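Local atomic coordinates of NADH dehydrogenase, putative (Plasmodium falciparum, PDB entry 5JWC), a protein that probably oxidises NADH and passes the electrons through its bound FAD to ubiquinone, as a type II NADH dehydrogenase. Residues P348-L362 against L372-L386. Numbering follows the deposited sequence.
Sequences PKLLHEHTNEIIKIL and LKLKQSELTKTFPQL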
# COMPACT_ATOMS: atom_id res chain seq x y z
N PRO A 348 35.83 22.62 9.95
CA PRO A 348 37.09 21.91 10.17
C PRO A 348 38.08 22.72 10.99
O PRO A 348 37.90 23.92 11.15
CB PRO A 348 37.63 21.71 8.75
CG PRO A 348 37.07 22.87 8.00
CD PRO A 348 35.70 23.10 8.57
N LYS A 349 39.09 22.02 11.51
CA LYS A 349 40.22 22.65 12.17
C LYS A 349 40.81 23.70 11.23
O LYS A 349 41.05 23.41 10.05
CB LYS A 349 41.27 21.60 12.54
CG LYS A 349 42.49 22.17 13.26
CD LYS A 349 43.58 21.13 13.37
CE LYS A 349 43.20 20.04 14.35
NZ LYS A 349 44.25 18.99 14.43
N LEU A 350 41.07 24.89 11.75
CA LEU A 350 41.49 26.03 10.93
C LEU A 350 42.98 25.99 10.60
O LEU A 350 43.83 25.94 11.49
CB LEU A 350 41.15 27.34 11.64
CG LEU A 350 39.65 27.57 11.86
CD1 LEU A 350 39.39 28.64 12.92
CD2 LEU A 350 38.98 27.97 10.54
N LEU A 351 43.27 26.02 9.31
CA LEU A 351 44.64 26.08 8.80
C LEU A 351 45.38 27.25 9.44
O LEU A 351 46.52 27.11 9.89
CB LEU A 351 44.62 26.26 7.28
CG LEU A 351 44.28 25.04 6.44
CD1 LEU A 351 44.08 25.43 5.00
CD2 LEU A 351 45.37 24.01 6.56
N HIS A 352 44.72 28.41 9.47
CA HIS A 352 45.43 29.62 9.86
C HIS A 352 45.74 29.65 11.36
O HIS A 352 46.59 30.44 11.79
CB HIS A 352 44.66 30.88 9.41
CG HIS A 352 43.47 31.24 10.25
ND1 HIS A 352 42.20 30.78 9.97
CD2 HIS A 352 43.34 32.10 11.28
CE1 HIS A 352 41.34 31.31 10.83
NE2 HIS A 352 42.01 32.11 11.64
N GLU A 353 45.11 28.79 12.15
CA GLU A 353 45.47 28.66 13.56
C GLU A 353 46.63 27.70 13.75
O GLU A 353 47.04 27.46 14.88
CB GLU A 353 44.28 28.18 14.39
CG GLU A 353 43.18 29.20 14.51
CD GLU A 353 42.02 28.72 15.36
OE1 GLU A 353 41.94 27.49 15.63
OE2 GLU A 353 41.20 29.56 15.77
N HIS A 354 47.16 27.18 12.65
CA HIS A 354 48.32 26.28 12.72
C HIS A 354 49.38 26.66 11.69
O HIS A 354 50.11 25.81 11.18
CB HIS A 354 47.87 24.82 12.52
CG HIS A 354 46.92 24.34 13.57
ND1 HIS A 354 45.58 24.68 13.57
CD2 HIS A 354 47.12 23.60 14.69
CE1 HIS A 354 44.99 24.14 14.63
NE2 HIS A 354 45.90 23.48 15.32
N THR A 355 49.47 27.96 11.40
CA THR A 355 50.36 28.48 10.37
C THR A 355 51.81 28.02 10.55
O THR A 355 52.40 27.42 9.64
CB THR A 355 50.30 30.01 10.33
OG1 THR A 355 48.93 30.45 10.34
CG2 THR A 355 51.00 30.55 9.09
N ASN A 356 52.38 28.26 11.73
CA ASN A 356 53.78 27.88 11.97
C ASN A 356 54.05 26.40 11.82
O ASN A 356 55.09 26.01 11.28
CB ASN A 356 54.22 28.35 13.35
CG ASN A 356 54.13 29.85 13.50
OD1 ASN A 356 54.46 30.59 12.57
ND2 ASN A 356 53.69 30.31 14.66
N GLU A 357 53.12 25.58 12.28
CA GLU A 357 53.28 24.13 12.13
C GLU A 357 53.33 23.74 10.67
O GLU A 357 54.13 22.90 10.26
CB GLU A 357 52.15 23.40 12.83
CG GLU A 357 52.17 23.57 14.33
CD GLU A 357 50.91 23.05 14.98
OE1 GLU A 357 50.58 21.86 14.78
OE2 GLU A 357 50.25 23.84 15.70
N ILE A 358 52.46 24.34 9.87
CA ILE A 358 52.40 24.03 8.45
C ILE A 358 53.67 24.51 7.75
O ILE A 358 54.21 23.81 6.90
CB ILE A 358 51.14 24.63 7.81
CG1 ILE A 358 49.91 23.88 8.33
CG2 ILE A 358 51.20 24.50 6.29
CD1 ILE A 358 48.62 24.56 8.04
N ILE A 359 54.13 25.71 8.09
CA ILE A 359 55.37 26.23 7.53
C ILE A 359 56.53 25.24 7.73
O ILE A 359 57.25 24.92 6.78
CB ILE A 359 55.73 27.59 8.14
CG1 ILE A 359 54.78 28.66 7.58
CG2 ILE A 359 57.17 27.98 7.81
CD1 ILE A 359 54.71 29.92 8.39
N LYS A 360 56.71 24.75 8.95
CA LYS A 360 57.74 23.75 9.25
C LYS A 360 57.59 22.50 8.38
O LYS A 360 58.58 21.98 7.88
CB LYS A 360 57.72 23.38 10.73
CG LYS A 360 57.94 24.57 11.66
CD LYS A 360 58.13 24.13 13.11
CE LYS A 360 57.86 25.30 14.06
NZ LYS A 360 57.95 24.89 15.49
N ILE A 361 56.36 22.03 8.22
CA ILE A 361 56.08 20.85 7.40
C ILE A 361 56.52 21.03 5.94
O ILE A 361 57.00 20.10 5.29
CB ILE A 361 54.56 20.52 7.45
CG1 ILE A 361 54.17 20.05 8.85
CG2 ILE A 361 54.20 19.45 6.42
CD1 ILE A 361 52.69 19.82 9.01
N LEU A 362 56.36 22.25 5.42
CA LEU A 362 56.69 22.55 4.03
C LEU A 362 58.17 22.37 3.70
O LEU A 362 59.06 22.76 4.47
CB LEU A 362 56.21 23.96 3.65
CG LEU A 362 54.69 24.11 3.67
CD1 LEU A 362 54.23 25.35 2.89
CD2 LEU A 362 53.99 22.85 3.14
N LEU A 372 52.82 24.23 -0.81
CA LEU A 372 51.68 23.72 -0.05
C LEU A 372 51.04 22.55 -0.78
O LEU A 372 50.74 21.52 -0.17
CB LEU A 372 50.66 24.83 0.20
CG LEU A 372 49.40 24.49 0.99
CD1 LEU A 372 49.73 24.02 2.41
CD2 LEU A 372 48.46 25.70 1.02
N LYS A 373 50.84 22.69 -2.09
CA LYS A 373 50.18 21.63 -2.85
C LYS A 373 51.01 20.35 -2.88
O LYS A 373 50.48 19.26 -3.06
CB LYS A 373 49.89 22.09 -4.28
CG LYS A 373 48.89 21.21 -5.01
CD LYS A 373 48.86 21.50 -6.50
CE LYS A 373 47.86 20.58 -7.20
NZ LYS A 373 47.86 20.76 -8.68
N LEU A 374 52.32 20.48 -2.69
CA LEU A 374 53.20 19.32 -2.66
C LEU A 374 53.01 18.49 -1.39
O LEU A 374 53.26 17.29 -1.41
CB LEU A 374 54.66 19.76 -2.81
CG LEU A 374 55.10 19.99 -4.27
CD1 LEU A 374 56.50 20.58 -4.36
CD2 LEU A 374 55.03 18.69 -5.04
N LYS A 375 52.56 19.10 -0.30
CA LYS A 375 52.30 18.36 0.94
C LYS A 375 50.81 18.13 1.14
O LYS A 375 50.33 17.79 2.23
CB LYS A 375 52.86 19.10 2.16
CG LYS A 375 54.39 19.25 2.16
CD LYS A 375 55.06 17.88 2.10
CE LYS A 375 56.57 18.01 1.97
NZ LYS A 375 56.98 18.13 0.54
N GLN A 376 50.07 18.27 0.04
CA GLN A 376 48.63 18.28 0.11
C GLN A 376 48.02 16.91 0.43
O GLN A 376 47.03 16.84 1.13
CB GLN A 376 48.08 18.82 -1.22
CG GLN A 376 46.60 18.97 -1.26
CD GLN A 376 45.98 17.81 -1.97
OE1 GLN A 376 46.68 17.04 -2.65
NE2 GLN A 376 44.68 17.63 -1.81
N SER A 377 48.66 15.84 -0.00
CA SER A 377 48.25 14.49 0.41
C SER A 377 48.31 14.31 1.92
O SER A 377 47.37 13.80 2.53
CB SER A 377 49.11 13.42 -0.26
OG SER A 377 50.31 13.21 0.47
N GLU A 378 49.43 14.69 2.53
CA GLU A 378 49.62 14.50 3.96
C GLU A 378 48.74 15.42 4.80
O GLU A 378 48.15 14.99 5.80
CB GLU A 378 51.09 14.69 4.34
CG GLU A 378 51.33 14.77 5.84
CD GLU A 378 52.79 15.01 6.22
OE1 GLU A 378 53.45 15.90 5.63
OE2 GLU A 378 53.28 14.29 7.12
N LEU A 379 48.63 16.68 4.41
CA LEU A 379 47.95 17.65 5.26
C LEU A 379 46.44 17.52 5.12
O LEU A 379 45.68 17.93 6.01
CB LEU A 379 48.39 19.06 4.89
CG LEU A 379 49.79 19.50 5.36
CD1 LEU A 379 50.16 20.84 4.76
CD2 LEU A 379 49.84 19.55 6.89
N THR A 380 45.99 16.92 4.03
CA THR A 380 44.56 16.73 3.82
C THR A 380 43.98 15.71 4.82
O THR A 380 42.80 15.76 5.15
CB THR A 380 44.29 16.30 2.36
OG1 THR A 380 42.92 16.55 2.00
CG2 THR A 380 44.59 14.85 2.15
N LYS A 381 44.83 14.84 5.36
CA LYS A 381 44.39 13.91 6.41
C LYS A 381 43.98 14.68 7.67
O LYS A 381 43.17 14.20 8.45
CB LYS A 381 45.48 12.87 6.71
CG LYS A 381 45.66 11.86 5.56
CD LYS A 381 46.87 10.95 5.74
CE LYS A 381 48.18 11.70 5.65
NZ LYS A 381 49.38 10.81 5.57
N THR A 382 44.52 15.88 7.84
CA THR A 382 44.15 16.75 8.94
C THR A 382 43.18 17.85 8.53
O THR A 382 42.25 18.19 9.27
CB THR A 382 45.39 17.42 9.58
OG1 THR A 382 46.27 16.41 10.10
CG2 THR A 382 44.99 18.34 10.68
N PHE A 383 43.40 18.44 7.36
CA PHE A 383 42.61 19.60 6.94
C PHE A 383 41.88 19.30 5.63
O PHE A 383 42.49 19.35 4.57
CB PHE A 383 43.50 20.84 6.75
CG PHE A 383 44.34 21.21 7.95
CD1 PHE A 383 43.82 22.02 8.95
CD2 PHE A 383 45.66 20.79 8.05
CE1 PHE A 383 44.60 22.39 10.04
CE2 PHE A 383 46.45 21.15 9.14
CZ PHE A 383 45.91 21.94 10.14
N PRO A 384 40.57 18.97 5.70
CA PRO A 384 39.90 18.60 4.44
C PRO A 384 39.83 19.77 3.44
O PRO A 384 39.71 19.55 2.24
CB PRO A 384 38.50 18.18 4.89
CG PRO A 384 38.28 18.91 6.17
CD PRO A 384 39.65 18.96 6.84
N GLN A 385 39.90 21.00 3.94
CA GLN A 385 39.79 22.17 3.08
C GLN A 385 41.00 22.33 2.13
O GLN A 385 40.95 23.10 1.19
CB GLN A 385 39.56 23.44 3.91
CG GLN A 385 40.66 23.82 4.88
CD GLN A 385 40.49 23.17 6.24
OE1 GLN A 385 40.32 21.95 6.35
NE2 GLN A 385 40.57 23.97 7.30
N LEU A 386 42.07 21.56 2.35
CA LEU A 386 43.22 21.56 1.44
C LEU A 386 43.07 20.61 0.29
O LEU A 386 43.93 20.54 -0.59
CB LEU A 386 44.52 21.19 2.20
CG LEU A 386 45.08 22.25 3.13
CD1 LEU A 386 46.30 21.70 3.87
CD2 LEU A 386 45.46 23.47 2.33
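Phe383 lays one ring face against Leu351 CD2, with Lys349 at its edge, in a near-antiparallel helix packing within the helical insertion domain of PfNDH2. Helix 355-361 runs roughly antiparallel to helix 376-380 (146°), their axes coming no closer than 12.0 Å. The phenylalanine illustrates how one aromatic ring can meet several neighbours at once, each on a different part of its surface. Its CB already touches Leu351 CD2, and at the next atom the packing tightens: Leu351 CD2 lies 3.3 Å from Phe383 CG. That methyl sits over one ring face in a CH-pi contact, while Thr382 CG2 lies against the other. Further out, Phe383 CD1 meets Lys349 O edge-on, in the ring plane, at 3.3 Å, and Phe383 CE1 rests 3.7 Å from Lys349 CD. Phe383 CE2 reaches Ile358 CD1, and the ring edge is turned toward the His354 imidazole face in an offset edge-to-face pair with planes at 61°.

Away from the ring, Ile361 CD1 packs 3.6 Å from Leu379 CD2, Ile358 CG2 touches both Leu372 and Leu379, and Leu362 CD2 touches Lys375 CG. Leu351 uses its other methyl too, setting CD1 against Leu386 CD2.

One hydrogen bond spans the two segments: Gln385 NE2 to Lys349 O, 2.8 Å, with the acceptor close to the amide plane. Gln385 CG stands between its backbone N and carbonyl carbon (chi1 62°), and a bend at chi2 turns the amide toward Lys349. The same NE2 also bonds Asp414 of helix 403-416, tying the junction to that helix, whereas the buried Gln385 OE1, lying against Pro348 CB, has no polar partner. Leu350 O accepts hydrogen bonds from His354 ND1, at 3.0 Å, and from Glu353 N, which arrive from opposite faces of its carbonyl plane.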